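Local coordinates for glyoxalase family protein (Bacillus cereus, PDB 1SS4) that is of unknown function but belongs to the glyoxalase superfamily, binds glutathione and may be a metal-dependent enzyme, possibly a methylmalonyl-CoA epimerase, at residues 53-61 with 73-81; 126-134 with 143-151. One frame throughout, in Å; residues are numbered along the deposited sequence.

Contact 1 of 2, residues 53-61 with 73-81; sequences LGSQCVEIA and ELSRFLTPP
A beta hairpin with a classic bulge near its open end joins strands 57-64 and 71-79, the middle pair of one four-stranded sheet in this vicinal-oxygen-chelate fold; Cys57 faces both Leu78 and Thr79 across it. The short strands 57-61 and 73-77 run antiparallel at 157°. At the bulge Cys57 O takes two bonds, the shorter from Leu78 N at 2.7 Å. The second comes to Cys57 O from Thr79 N at 3.2 Å, and Cys57 N in turn donates to Thr79 O. Beyond it the ladder continues through the hydrogen-bonded pairs Glu59-Arg76 and Ala61-Leu74. Leu78, where the chain turns a corner, lays its CD2 branch 3.4 Å from Cys57 SG.

On the side of Glu59 and Arg76 lies a salt bridge. The Arg76 chain bends at chi3 (65°), which turns the guanidinium edge toward the Glu59 carboxylate. Arg76 NH2 reaches Glu59 OE1 at 2.6 Å, almost in the guanidinium plane, and Arg76 NE adds a weak bond to the same oxygen at 3.1 Å. The two planes are nearly perpendicular (89°); NH2 meets OE1 on the anti side but tilted out of the carboxylate plane. Glu59 OE2 pairs instead with Arg39.

The face of Val58 and Phe77 is largely apolar, with Ser75 also on it. Val58 CG2 sits 3.4 Å from Phe77 CD1. Leu53 CD1 approaches Phe77 CE1 at 3.5 Å, the two side chains crossing at about a right angle. Val91 of the second subunit packs on Phe77, and Asn92 of that subunit on Leu53 and Pro80. With Arg76 on one oxygen and Arg39 on the other, the buried Glu59 carboxylate is probably held as an anion, linking three neighbouring strands from one side of the sheet.

Contact 2 of 2, residues 126-134 with 143-151; sequences QYENSYRLC and LIGLAEELG. With GSH (glutathione), chain H.
The C-terminal hairpin of the fold, strands 131-137 and 143-149, is the central pair of the second four-stranded sheet, and here Arg132 lies beside Glu148 and Tyr131 beside Glu149. The short strands run antiparallel at 164°. Backbone bonds link Arg132 with Glu148 and Cys134 with Leu146, two in each pair, and Leu150 N closes the end on Ser130 O at 3.0 Å from well above the carbonyl plane.

Arg132 and Glu148 point the same way without forming a salt bridge. Arg132 NH1 and Glu148 OE2 are 4.1 Å apart, the oxygen far out of the guanidinium plane, and the two planes are turned 72° to each other. Two waters span the gap. The firmer bridge, at the guanidinium edge, accepts from Arg132 NH1 at 3.1 Å and donates to Glu148 OE1 at 2.6 Å; the other joins NH1, weakly, to OE2. Stronger partners sit at the start of helix 106-115, where Asp107 pairs with Arg132 NH2 and Ile106 N donates to Glu148 OE2. Leu150 CD2 packs across the arginine chain, 3.9 Å from Arg132 CG.

On the opposite side, Tyr131 CG is placed anti to its carbonyl carbon (chi1 -75°), which lays the ring alongside Glu149. Tyr131 OH is 2.9 Å from Glu149 OE2 and also bonds a citrate, probably from the crystallisation liquor; Arg11 of the second subunit forms a salt bridge with the same Glu149 oxygen. In the bulge at 127-131, Tyr127 OH lies 2.8 Å from glutathione O31, while the Tyr127 ring meets Trp46 of the second subunit. Charge is thus shared out differently on the two sides: Arg132 is probably offset by Asp107 and joined to Glu148 by water within one subunit, whereas Glu149 is probably balanced across the dimer by Arg11.

Overall arrangement
From the N terminus, strand 9-18, helix 22-32 and strand 35-42 come first; contact 1 then closes the 11-residue connection between its segments and completes the middle of the first sheet. The chain goes on through strand 95-103, helix 106-115 and strand 119-127 before contact 2 closes an 8-residue connection in the second sheet. The contacts lie in series, neither nested nor crossed, and the strand order 1-4-3-2 is the same in both sheets. Their centres are about 35 Å apart, on opposite sides of the chain's centre. Helix 22-32 ties them together, touching Leu74 of contact 1 and Leu146 of contact 2, and both contacts meet the second subunit.

Contact 1 of 2, residues 53-61 with 73-81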
ATOM      1  N   LEU A  53       8.920  -3.685 -18.028  1.00 29.67           N
ATOM      2  CA  LEU A  53       8.080  -3.351 -19.179  1.00 30.93           C
ATOM      3  C   LEU A  53       8.911  -2.925 -20.393  1.00 35.71           C
ATOM      4  O   LEU A  53       8.456  -3.001 -21.540  1.00 35.73           O
ATOM      5  CB  LEU A  53       7.051  -2.275 -18.799  1.00 27.88           C
ATOM      6  CG  LEU A  53       6.109  -2.827 -17.715  1.00 23.28           C
ATOM      7  CD1 LEU A  53       5.162  -1.734 -17.231  1.00 25.46           C
ATOM      8  CD2 LEU A  53       5.321  -4.033 -18.266  1.00 23.57           C
ATOM      9  N   GLY A  54      10.142  -2.499 -20.139  1.00 38.08           N
ATOM     10  CA  GLY A  54      11.018  -2.110 -21.225  1.00 42.59           C
ATOM     11  C   GLY A  54      10.816  -0.696 -21.719  1.00 43.93           C
ATOM     12  O   GLY A  54      11.269   0.267 -21.096  1.00 46.17           O
ATOM     13  N   SER A  55      10.141  -0.557 -22.848  1.00 44.35           N
ATOM     14  CA  SER A  55       9.918   0.769 -23.388  1.00 45.70           C
ATOM     15  C   SER A  55       8.737   1.397 -22.657  1.00 45.37           C
ATOM     16  O   SER A  55       7.586   1.134 -23.007  1.00 48.79           O
ATOM     17  CB  SER A  55       9.628   0.680 -24.883  1.00 47.05           C
ATOM     18  OG  SER A  55       9.729   1.955 -25.490  1.00 51.65           O
ATOM     19  N   GLN A  56       9.012   2.195 -21.626  1.00 41.10           N
ATOM     20  CA  GLN A  56       7.925   2.834 -20.893  1.00 38.76           C
ATOM     21  C   GLN A  56       8.138   4.309 -20.654  1.00 37.02           C
ATOM     22  O   GLN A  56       9.272   4.810 -20.648  1.00 37.90           O
ATOM     23  CB  GLN A  56       7.644   2.134 -19.541  1.00 37.95           C
ATOM     24  CG  GLN A  56       8.694   2.289 -18.463  1.00 37.04           C
ATOM     25  CD  GLN A  56       8.212   1.802 -17.097  1.00 34.74           C
ATOM     26  OE1 GLN A  56       7.685   0.699 -16.967  1.00 30.05           O
ATOM     27  NE2 GLN A  56       8.402   2.629 -16.069  1.00 31.66           N
ATOM     28  N   CYS A  57       7.016   4.994 -20.473  1.00 34.19           N
ATOM     29  CA  CYS A  57       6.967   6.415 -20.210  1.00 34.53           C
ATOM     30  C   CYS A  57       5.873   6.547 -19.167  1.00 32.61           C
ATOM     31  O   CYS A  57       4.716   6.238 -19.439  1.00 30.44           O
ATOM     32  CB  CYS A  57       6.564   7.182 -21.471  1.00 38.31           C
ATOM     33  SG  CYS A  57       6.528   8.984 -21.256  1.00 51.54           S
ATOM     34  N   VAL A  58       6.244   6.977 -17.970  1.00 31.27           N
ATOM     35  CA  VAL A  58       5.273   7.130 -16.898  1.00 30.93           C
ATOM     36  C   VAL A  58       5.433   8.483 -16.231  1.00 30.53           C
ATOM     37  O   VAL A  58       6.536   9.021 -16.168  1.00 32.30           O
ATOM     38  CB  VAL A  58       5.471   6.041 -15.832  1.00 31.96           C
ATOM     39  CG1 VAL A  58       4.447   6.195 -14.735  1.00 36.06           C
ATOM     40  CG2 VAL A  58       5.342   4.671 -16.464  1.00 34.34           C
ATOM     41  N   GLU A  59       4.326   9.064 -15.784  1.00 29.49           N
ATOM     42  CA  GLU A  59       4.395  10.322 -15.069  1.00 28.54           C
ATOM     43  C   GLU A  59       4.210   9.933 -13.604  1.00 29.13           C
ATOM     44  O   GLU A  59       3.290   9.175 -13.256  1.00 26.25           O
ATOM     45  CB  GLU A  59       3.290  11.279 -15.499  1.00 31.56           C
ATOM     46  CG  GLU A  59       3.494  12.688 -14.949  1.00 32.29           C
ATOM     47  CD  GLU A  59       2.334  13.614 -15.277  1.00 35.78           C
ATOM     48  OE1 GLU A  59       1.366  13.143 -15.912  1.00 36.50           O
ATOM     49  OE2 GLU A  59       2.390  14.810 -14.895  1.00 36.23           O
ATOM     50  N   ILE A  60       5.080  10.461 -12.755  1.00 28.15           N
ATOM     51  CA  ILE A  60       5.073  10.148 -11.330  1.00 29.29           C
ATOM     52  C   ILE A  60       4.877  11.368 -10.442  1.00 29.41           C
ATOM     53  O   ILE A  60       5.339  12.466 -10.765  1.00 30.44           O
ATOM     54  CB  ILE A  60       6.407   9.478 -10.940  1.00 29.34           C
ATOM     55  CG1 ILE A  60       6.500   8.099 -11.599  1.00 31.50           C
ATOM     56  CG2 ILE A  60       6.524   9.346  -9.436  1.00 34.61           C
ATOM     57  CD1 ILE A  60       7.863   7.479 -11.466  1.00 36.36           C
ATOM     58  N   ALA A  61       4.189  11.166  -9.323  1.00 26.93           N
ATOM     59  CA  ALA A  61       3.952  12.229  -8.351  1.00 28.51           C
ATOM     60  C   ALA A  61       4.151  11.630  -6.967  1.00 29.25           C
ATOM     61  O   ALA A  61       3.582  10.590  -6.655  1.00 29.58           O
ATOM     62  CB  ALA A  61       2.545  12.780  -8.487  1.00 27.51           C
ATOM     63  N   GLU A  73       3.129   7.147  -3.676  1.00 22.44           N
ATOM     64  CA  GLU A  73       3.640   7.444  -5.005  1.00 23.38           C
ATOM     65  C   GLU A  73       2.517   7.183  -5.989  1.00 22.59           C
ATOM     66  O   GLU A  73       1.960   6.081  -6.024  1.00 24.32           O
ATOM     67  CB  GLU A  73       4.828   6.540  -5.348  1.00 22.26           C
ATOM     68  CG  GLU A  73       5.484   6.881  -6.680  1.00 29.77           C
ATOM     69  CD  GLU A  73       6.717   6.019  -6.981  1.00 34.39           C
ATOM     70  OE1 GLU A  73       7.613   5.907  -6.114  1.00 39.30           O
ATOM     71  OE2 GLU A  73       6.800   5.456  -8.085  1.00 37.75           O
ATOM     72  N   LEU A  74       2.198   8.188  -6.791  1.00 22.26           N
ATOM     73  CA  LEU A  74       1.152   8.068  -7.790  1.00 22.13           C
ATOM     74  C   LEU A  74       1.826   7.969  -9.156  1.00 24.89           C
ATOM     75  O   LEU A  74       2.731   8.757  -9.474  1.00 22.79           O
ATOM     76  CB  LEU A  74       0.220   9.289  -7.708  1.00 25.06           C
ATOM     77  CG  LEU A  74      -0.451   9.496  -6.344  1.00 23.75           C
ATOM     78  CD1 LEU A  74      -1.148  10.851  -6.296  1.00 27.66           C
ATOM     79  CD2 LEU A  74      -1.468   8.366  -6.063  1.00 23.66           C
ATOM     80  N   SER A  75       1.414   6.973  -9.943  1.00 24.44           N
ATOM     81  CA  SER A  75       1.967   6.747 -11.276  1.00 25.81           C
ATOM     82  C   SER A  75       0.877   6.687 -12.343  1.00 25.25           C
ATOM     83  O   SER A  75      -0.207   6.147 -12.111  1.00 24.22           O
ATOM     84  CB  SER A  75       2.748   5.427 -11.324  1.00 25.73           C
ATOM     85  OG  SER A  75       3.965   5.534 -10.613  1.00 34.07           O
ATOM     86  N   ARG A  76       1.187   7.245 -13.505  1.00 25.05           N
ATOM     87  CA  ARG A  76       0.289   7.230 -14.657  1.00 28.67           C
ATOM     88  C   ARG A  76       1.114   6.761 -15.857  1.00 27.58           C
ATOM     89  O   ARG A  76       2.132   7.374 -16.199  1.00 27.29           O
ATOM     90  CB  ARG A  76      -0.260   8.627 -14.944  1.00 30.69           C
ATOM     91  CG  ARG A  76      -1.184   8.661 -16.149  1.00 39.57           C
ATOM     92  CD  ARG A  76      -1.743  10.060 -16.362  1.00 42.74           C
ATOM     93  NE  ARG A  76      -0.709  11.034 -16.716  1.00 45.59           N
ATOM     94  CZ  ARG A  76      -0.229  11.202 -17.946  1.00 47.79           C
ATOM     95  NH1 ARG A  76      -0.686  10.458 -18.951  1.00 47.91           N
ATOM     96  NH2 ARG A  76       0.698  12.122 -18.176  1.00 47.63           N
ATOM     97  N   PHE A  77       0.685   5.668 -16.481  1.00 28.52           N
ATOM     98  CA  PHE A  77       1.384   5.122 -17.638  1.00 29.64           C
ATOM     99  C   PHE A  77       0.996   5.840 -18.934  1.00 30.46           C
ATOM    100  O   PHE A  77      -0.176   5.999 -19.212  1.00 30.69           O
ATOM    101  CB  PHE A  77       1.059   3.631 -17.794  1.00 26.62           C
ATOM    102  CG  PHE A  77       1.902   2.722 -16.930  1.00 28.28           C
ATOM    103  CD1 PHE A  77       3.144   2.274 -17.375  1.00 25.60           C
ATOM    104  CD2 PHE A  77       1.469   2.338 -15.662  1.00 25.32           C
ATOM    105  CE1 PHE A  77       3.952   1.457 -16.560  1.00 24.97           C
ATOM    106  CE2 PHE A  77       2.260   1.532 -14.847  1.00 23.93           C
ATOM    107  CZ  PHE A  77       3.507   1.087 -15.293  1.00 27.10           C
ATOM    108  N   LEU A  78       1.981   6.294 -19.706  1.00 32.77           N
ATOM    109  CA  LEU A  78       1.695   6.903 -21.009  1.00 33.00           C
ATOM    110  C   LEU A  78       1.878   5.701 -21.948  1.00 33.60           C
ATOM    111  O   LEU A  78       1.027   5.402 -22.786  1.00 36.20           O
ATOM    112  CB  LEU A  78       2.689   8.012 -21.318  1.00 35.34           C
ATOM    113  CG  LEU A  78       2.487   9.334 -20.565  1.00 38.36           C
ATOM    114  CD1 LEU A  78       2.773   9.169 -19.075  1.00 38.16           C
ATOM    115  CD2 LEU A  78       3.410  10.382 -21.158  1.00 41.94           C
ATOM    116  N   THR A  79       2.986   4.996 -21.771  1.00 30.90           N
ATOM    117  CA  THR A  79       3.265   3.776 -22.527  1.00 31.86           C
ATOM    118  C   THR A  79       4.051   2.825 -21.616  1.00 30.86           C
ATOM    119  O   THR A  79       4.879   3.266 -20.806  1.00 30.27           O
ATOM    120  CB  THR A  79       4.113   4.042 -23.799  1.00 32.35           C
ATOM    121  OG1 THR A  79       5.321   4.708 -23.426  1.00 35.10           O
ATOM    122  CG2 THR A  79       3.342   4.897 -24.803  1.00 36.93           C
ATOM    123  N   PRO A  80       3.756   1.516 -21.691  1.00 28.62           N
ATOM    124  CA  PRO A  80       2.739   0.918 -22.561  1.00 28.37           C
ATOM    125  C   PRO A  80       1.416   1.234 -21.882  1.00 27.90           C
ATOM    126  O   PRO A  80       1.414   1.620 -20.726  1.00 27.02           O
ATOM    127  CB  PRO A  80       3.050  -0.566 -22.473  1.00 27.95           C
ATOM    128  CG  PRO A  80       3.479  -0.703 -21.019  1.00 28.64           C
ATOM    129  CD  PRO A  80       4.416   0.481 -20.873  1.00 28.99           C
ATOM    130  N   PRO A  81       0.276   1.073 -22.572  1.00 29.11           N
ATOM    131  CA  PRO A  81      -0.941   1.403 -21.818  1.00 26.37           C
ATOM    132  C   PRO A  81      -1.233   0.391 -20.704  1.00 25.34           C
ATOM    133  O   PRO A  81      -0.685  -0.720 -20.686  1.00 24.59           O
ATOM    134  CB  PRO A  81      -2.019   1.387 -22.897  1.00 30.25           C
ATOM    135  CG  PRO A  81      -1.568   0.283 -23.777  1.00 28.92           C
ATOM    136  CD  PRO A  81      -0.063   0.586 -23.922  1.00 29.35           C
TER

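Contact 2 of 2, residues 126-134 with 143-151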
ATOM      1  N   GLN A 126     -18.085   3.232  15.273  1.00 44.00           N
ATOM      2  CA  GLN A 126     -17.306   3.498  16.463  1.00 46.34           C
ATOM      3  C   GLN A 126     -16.853   2.183  17.071  1.00 47.61           C
ATOM      4  O   GLN A 126     -17.665   1.330  17.405  1.00 48.45           O
ATOM      5  CB  GLN A 126     -18.118   4.276  17.496  1.00 47.75           C
ATOM      6  CG  GLN A 126     -17.289   4.677  18.696  1.00 50.26           C
ATOM      7  CD  GLN A 126     -18.019   5.617  19.618  1.00 51.28           C
ATOM      8  OE1 GLN A 126     -18.588   6.612  19.177  1.00 54.45           O
ATOM      9  NE2 GLN A 126     -17.998   5.315  20.909  1.00 52.26           N
ATOM     10  N   TYR A 127     -15.545   2.026  17.216  1.00 48.28           N
ATOM     11  CA  TYR A 127     -14.982   0.817  17.790  1.00 50.29           C
ATOM     12  C   TYR A 127     -14.720   1.039  19.275  1.00 51.87           C
ATOM     13  O   TYR A 127     -13.723   1.658  19.654  1.00 52.25           O
ATOM     14  CB  TYR A 127     -13.674   0.464  17.086  1.00 49.27           C
ATOM     15  CG  TYR A 127     -13.024  -0.784  17.618  1.00 49.04           C
ATOM     16  CD1 TYR A 127     -13.486  -2.047  17.246  1.00 50.00           C
ATOM     17  CD2 TYR A 127     -11.966  -0.708  18.516  1.00 48.31           C
ATOM     18  CE1 TYR A 127     -12.908  -3.204  17.760  1.00 48.95           C
ATOM     19  CE2 TYR A 127     -11.384  -1.852  19.035  1.00 48.59           C
ATOM     20  CZ  TYR A 127     -11.859  -3.096  18.654  1.00 47.96           C
ATOM     21  OH  TYR A 127     -11.303  -4.222  19.188  1.00 47.38           O
ATOM     22  N   GLU A 128     -15.620   0.529  20.112  1.00 53.38           N
ATOM     23  CA  GLU A 128     -15.497   0.680  21.559  1.00 53.77           C
ATOM     24  C   GLU A 128     -15.376   2.159  21.906  1.00 53.05           C
ATOM     25  O   GLU A 128     -16.191   2.962  21.464  1.00 52.74           O
ATOM     26  CB  GLU A 128     -14.285  -0.108  22.054  1.00 56.00           C
ATOM     27  CG  GLU A 128     -14.349  -1.581  21.669  1.00 59.06           C
ATOM     28  CD  GLU A 128     -13.214  -2.408  22.242  1.00 61.16           C
ATOM     29  OE1 GLU A 128     -13.197  -3.633  22.004  1.00 63.08           O
ATOM     30  OE2 GLU A 128     -12.339  -1.842  22.929  1.00 63.31           O
ATOM     31  N   ASN A 129     -14.366   2.522  22.691  1.00 54.44           N
ATOM     32  CA  ASN A 129     -14.159   3.918  23.068  1.00 56.00           C
ATOM     33  C   ASN A 129     -12.829   4.463  22.580  1.00 55.40           C
ATOM     34  O   ASN A 129     -12.316   5.434  23.132  1.00 54.81           O
ATOM     35  CB  ASN A 129     -14.231   4.079  24.588  1.00 57.82           C
ATOM     36  CG  ASN A 129     -15.652   4.145  25.096  1.00 60.30           C
ATOM     37  OD1 ASN A 129     -15.891   4.178  26.306  1.00 63.90           O
ATOM     38  ND2 ASN A 129     -16.609   4.170  24.173  1.00 61.06           N
ATOM     39  N   SER A 130     -12.277   3.853  21.537  1.00 54.34           N
ATOM     40  CA  SER A 130     -10.985   4.290  21.027  1.00 54.50           C
ATOM     41  C   SER A 130     -10.970   4.851  19.604  1.00 53.78           C
ATOM     42  O   SER A 130     -10.219   5.777  19.310  1.00 54.56           O
ATOM     43  CB  SER A 130      -9.980   3.137  21.130  1.00 54.78           C
ATOM     44  OG  SER A 130     -10.502   1.951  20.560  1.00 56.08           O
ATOM     45  N   TYR A 131     -11.805   4.306  18.729  1.00 53.35           N
ATOM     46  CA  TYR A 131     -11.829   4.741  17.337  1.00 51.66           C
ATOM     47  C   TYR A 131     -13.203   4.889  16.726  1.00 49.12           C
ATOM     48  O   TYR A 131     -14.190   4.356  17.213  1.00 49.83           O
ATOM     49  CB  TYR A 131     -11.087   3.737  16.446  1.00 54.62           C
ATOM     50  CG  TYR A 131      -9.590   3.748  16.530  1.00 57.71           C
ATOM     51  CD1 TYR A 131      -8.853   4.852  16.088  1.00 59.84           C
ATOM     52  CD2 TYR A 131      -8.897   2.641  17.017  1.00 58.79           C
ATOM     53  CE1 TYR A 131      -7.463   4.850  16.129  1.00 61.42           C
ATOM     54  CE2 TYR A 131      -7.505   2.630  17.065  1.00 61.75           C
ATOM     55  CZ  TYR A 131      -6.793   3.740  16.618  1.00 62.06           C
ATOM     56  OH  TYR A 131      -5.417   3.739  16.665  1.00 63.88           O
ATOM     57  N   ARG A 132     -13.224   5.621  15.624  1.00 46.20           N
ATOM     58  CA  ARG A 132     -14.405   5.813  14.805  1.00 42.67           C
ATOM     59  C   ARG A 132     -13.732   5.664  13.445  1.00 41.62           C
ATOM     60  O   ARG A 132     -12.681   6.264  13.208  1.00 41.54           O
ATOM     61  CB  ARG A 132     -15.000   7.213  14.971  1.00 41.98           C
ATOM     62  CG  ARG A 132     -15.920   7.362  16.196  1.00 40.99           C
ATOM     63  CD  ARG A 132     -16.684   8.685  16.162  1.00 40.68           C
ATOM     64  NE  ARG A 132     -17.662   8.720  15.077  1.00 39.53           N
ATOM     65  CZ  ARG A 132     -17.954   9.805  14.370  1.00 39.67           C
ATOM     66  NH1 ARG A 132     -17.344  10.953  14.639  1.00 41.77           N
ATOM     67  NH2 ARG A 132     -18.835   9.741  13.380  1.00 39.32           N
ATOM     68  N   LEU A 133     -14.299   4.848  12.564  1.00 38.43           N
ATOM     69  CA  LEU A 133     -13.675   4.656  11.261  1.00 36.80           C
ATOM     70  C   LEU A 133     -14.641   4.244  10.161  1.00 34.79           C
ATOM     71  O   LEU A 133     -15.769   3.830  10.425  1.00 34.66           O
ATOM     72  CB  LEU A 133     -12.567   3.605  11.364  1.00 33.67           C
ATOM     73  CG  LEU A 133     -13.039   2.157  11.485  1.00 34.83           C
ATOM     74  CD1 LEU A 133     -11.866   1.223  11.224  1.00 32.33           C
ATOM     75  CD2 LEU A 133     -13.650   1.912  12.866  1.00 36.07           C
ATOM     76  N   CYS A 134     -14.171   4.359   8.921  1.00 31.78           N
ATOM     77  CA  CYS A 134     -14.959   3.999   7.760  1.00 31.26           C
ATOM     78  C   CYS A 134     -14.048   3.706   6.572  1.00 29.63           C
ATOM     79  O   CYS A 134     -12.836   3.949   6.620  1.00 27.16           O
ATOM     80  CB  CYS A 134     -15.899   5.142   7.377  1.00 32.24           C
ATOM     81  SG  CYS A 134     -15.038   6.621   6.797  1.00 34.78           S
ATOM     82  N   LEU A 143      -9.953   2.349  -2.890  1.00 24.06           N
ATOM     83  CA  LEU A 143     -10.301   2.130  -1.491  1.00 24.33           C
ATOM     84  C   LEU A 143      -9.311   2.730  -0.491  1.00 24.19           C
ATOM     85  O   LEU A 143      -8.107   2.441  -0.529  1.00 22.78           O
ATOM     86  CB  LEU A 143     -10.443   0.632  -1.222  1.00 22.26           C
ATOM     87  CG  LEU A 143     -11.074   0.235   0.116  1.00 24.23           C
ATOM     88  CD1 LEU A 143     -12.536   0.668   0.119  1.00 22.37           C
ATOM     89  CD2 LEU A 143     -10.966  -1.294   0.303  1.00 19.89           C
ATOM     90  N   ILE A 144      -9.849   3.555   0.410  1.00 22.18           N
ATOM     91  CA  ILE A 144      -9.085   4.212   1.468  1.00 25.29           C
ATOM     92  C   ILE A 144      -9.813   3.989   2.786  1.00 23.89           C
ATOM     93  O   ILE A 144     -11.021   3.849   2.812  1.00 25.32           O
ATOM     94  CB  ILE A 144      -9.027   5.730   1.247  1.00 28.26           C
ATOM     95  CG1 ILE A 144      -8.447   6.039  -0.130  1.00 32.38           C
ATOM     96  CG2 ILE A 144      -8.209   6.365   2.318  1.00 33.94           C
ATOM     97  CD1 ILE A 144      -7.017   5.595  -0.289  1.00 31.75           C
ATOM     98  N   GLY A 145      -9.059   3.952   3.873  1.00 24.02           N
ATOM     99  CA  GLY A 145      -9.633   3.797   5.186  1.00 22.98           C
ATOM    100  C   GLY A 145      -9.372   5.108   5.927  1.00 24.65           C
ATOM    101  O   GLY A 145      -8.339   5.751   5.740  1.00 22.81           O
ATOM    102  N   LEU A 146     -10.325   5.517   6.748  1.00 23.95           N
ATOM    103  CA  LEU A 146     -10.187   6.742   7.538  1.00 24.65           C
ATOM    104  C   LEU A 146     -10.529   6.422   8.974  1.00 23.89           C
ATOM    105  O   LEU A 146     -11.430   5.642   9.232  1.00 24.67           O
ATOM    106  CB  LEU A 146     -11.139   7.822   7.041  1.00 26.45           C
ATOM    107  CG  LEU A 146     -11.013   8.387   5.634  1.00 28.04           C
ATOM    108  CD1 LEU A 146     -12.155   9.370   5.407  1.00 28.05           C
ATOM    109  CD2 LEU A 146      -9.683   9.067   5.465  1.00 28.21           C
ATOM    110  N   ALA A 147      -9.796   7.010   9.908  1.00 25.65           N
ATOM    111  CA  ALA A 147     -10.072   6.807  11.325  1.00 29.07           C
ATOM    112  C   ALA A 147      -9.788   8.071  12.125  1.00 30.31           C
ATOM    113  O   ALA A 147      -8.939   8.877  11.751  1.00 28.41           O
ATOM    114  CB  ALA A 147      -9.227   5.691  11.875  1.00 26.49           C
ATOM    115  N   GLU A 148     -10.512   8.216  13.227  1.00 32.92           N
ATOM    116  CA  GLU A 148     -10.338   9.335  14.145  1.00 35.42           C
ATOM    117  C   GLU A 148     -10.207   8.748  15.550  1.00 35.32           C
ATOM    118  O   GLU A 148     -11.015   7.918  15.967  1.00 32.66           O
ATOM    119  CB  GLU A 148     -11.536  10.295  14.103  1.00 37.90           C
ATOM    120  CG  GLU A 148     -11.549  11.261  15.287  1.00 41.05           C
ATOM    121  CD  GLU A 148     -12.809  12.103  15.375  1.00 43.67           C
ATOM    122  OE1 GLU A 148     -13.129  12.547  16.498  1.00 46.05           O
ATOM    123  OE2 GLU A 148     -13.474  12.336  14.341  1.00 42.89           O
ATOM    124  N   GLU A 149      -9.174   9.179  16.264  1.00 38.99           N
ATOM    125  CA  GLU A 149      -8.906   8.718  17.624  1.00 44.16           C
ATOM    126  C   GLU A 149      -9.802   9.452  18.635  1.00 45.97           C
ATOM    127  O   GLU A 149     -10.006  10.660  18.524  1.00 46.24           O
ATOM    128  CB  GLU A 149      -7.438   8.971  17.954  1.00 45.63           C
ATOM    129  CG  GLU A 149      -6.671   7.754  18.391  1.00 51.38           C
ATOM    130  CD  GLU A 149      -5.349   7.634  17.665  1.00 54.96           C
ATOM    131  OE1 GLU A 149      -4.641   8.662  17.551  1.00 56.74           O
ATOM    132  OE2 GLU A 149      -5.018   6.515  17.213  1.00 55.45           O
ATOM    133  N   LEU A 150     -10.324   8.716  19.617  1.00 48.68           N
ATOM    134  CA  LEU A 150     -11.206   9.282  20.645  1.00 51.36           C
ATOM    135  C   LEU A 150     -10.488   9.423  21.989  1.00 53.02           C
ATOM    136  O   LEU A 150      -9.764   8.521  22.410  1.00 53.58           O
ATOM    137  CB  LEU A 150     -12.438   8.390  20.823  1.00 50.62           C
ATOM    138  CG  LEU A 150     -13.212   8.013  19.555  1.00 50.24           C
ATOM    139  CD1 LEU A 150     -14.355   7.076  19.906  1.00 49.14           C
ATOM    140  CD2 LEU A 150     -13.738   9.268  18.877  1.00 50.50           C
ATOM    141  N   GLY A 151     -10.694  10.554  22.656  1.00 55.99           N
ATOM    142  CA  GLY A 151     -10.059  10.788  23.943  1.00 57.51           C
ATOM    143  C   GLY A 151      -8.674  11.407  23.831  1.00 59.37           C
ATOM    144  O   GLY A 151      -8.456  12.511  24.378  1.00 60.06           O
TER
HETATM  145  N1  GSH H 432      -3.525 -13.872  18.961  0.95 60.77           N
HETATM  146  CA1 GSH H 432      -4.897 -14.374  18.694  0.95 60.55           C
HETATM  147  C1  GSH H 432      -5.044 -14.745  17.180  0.95 60.71           C
HETATM  148  O11 GSH H 432      -6.014 -14.361  16.478  0.95 60.13           O
HETATM  149  O12 GSH H 432      -4.141 -15.458  16.691  0.95 62.71           O
HETATM  150  CB1 GSH H 432      -5.885 -13.262  19.201  0.95 60.58           C
HETATM  151  CG1 GSH H 432      -7.439 -13.497  19.086  0.95 59.03           C
HETATM  152  CD1 GSH H 432      -8.359 -12.352  19.538  0.95 58.84           C
HETATM  153  OE1 GSH H 432      -9.579 -12.392  19.279  0.95 58.50           O
HETATM  154  N2  GSH H 432      -7.757 -11.317  20.207  0.95 58.23           N
HETATM  155  CA2 GSH H 432      -8.541 -10.126  20.672  0.95 58.08           C
HETATM  156  C2  GSH H 432      -9.026  -9.244  19.444  0.95 57.46           C
HETATM  157  O2  GSH H 432      -8.386  -9.346  18.389  0.95 58.05           O
HETATM  158  CB2 GSH H 432      -7.629  -9.275  21.591  0.95 58.98           C
HETATM  159  SG2 GSH H 432      -6.202  -8.467  20.727  0.95 61.87           S
HETATM  160  N3  GSH H 432     -10.110  -8.438  19.656  0.95 56.10           N
HETATM  161  CA3 GSH H 432     -10.615  -7.574  18.536  0.95 54.63           C
HETATM  162  C3  GSH H 432      -9.681  -6.401  18.168  0.95 54.34           C
HETATM  163  O31 GSH H 432      -9.001  -5.813  19.052  0.95 52.36           O
HETATM  164  O32 GSH H 432      -9.652  -6.086  16.964  0.95 53.03           O
HETATM  165  O   HOH W   1     -15.684  12.206  16.943  1.00 42.45           O
HETATM  166  O   HOH W   2     -15.863  13.294  13.848  1.00 43.39           O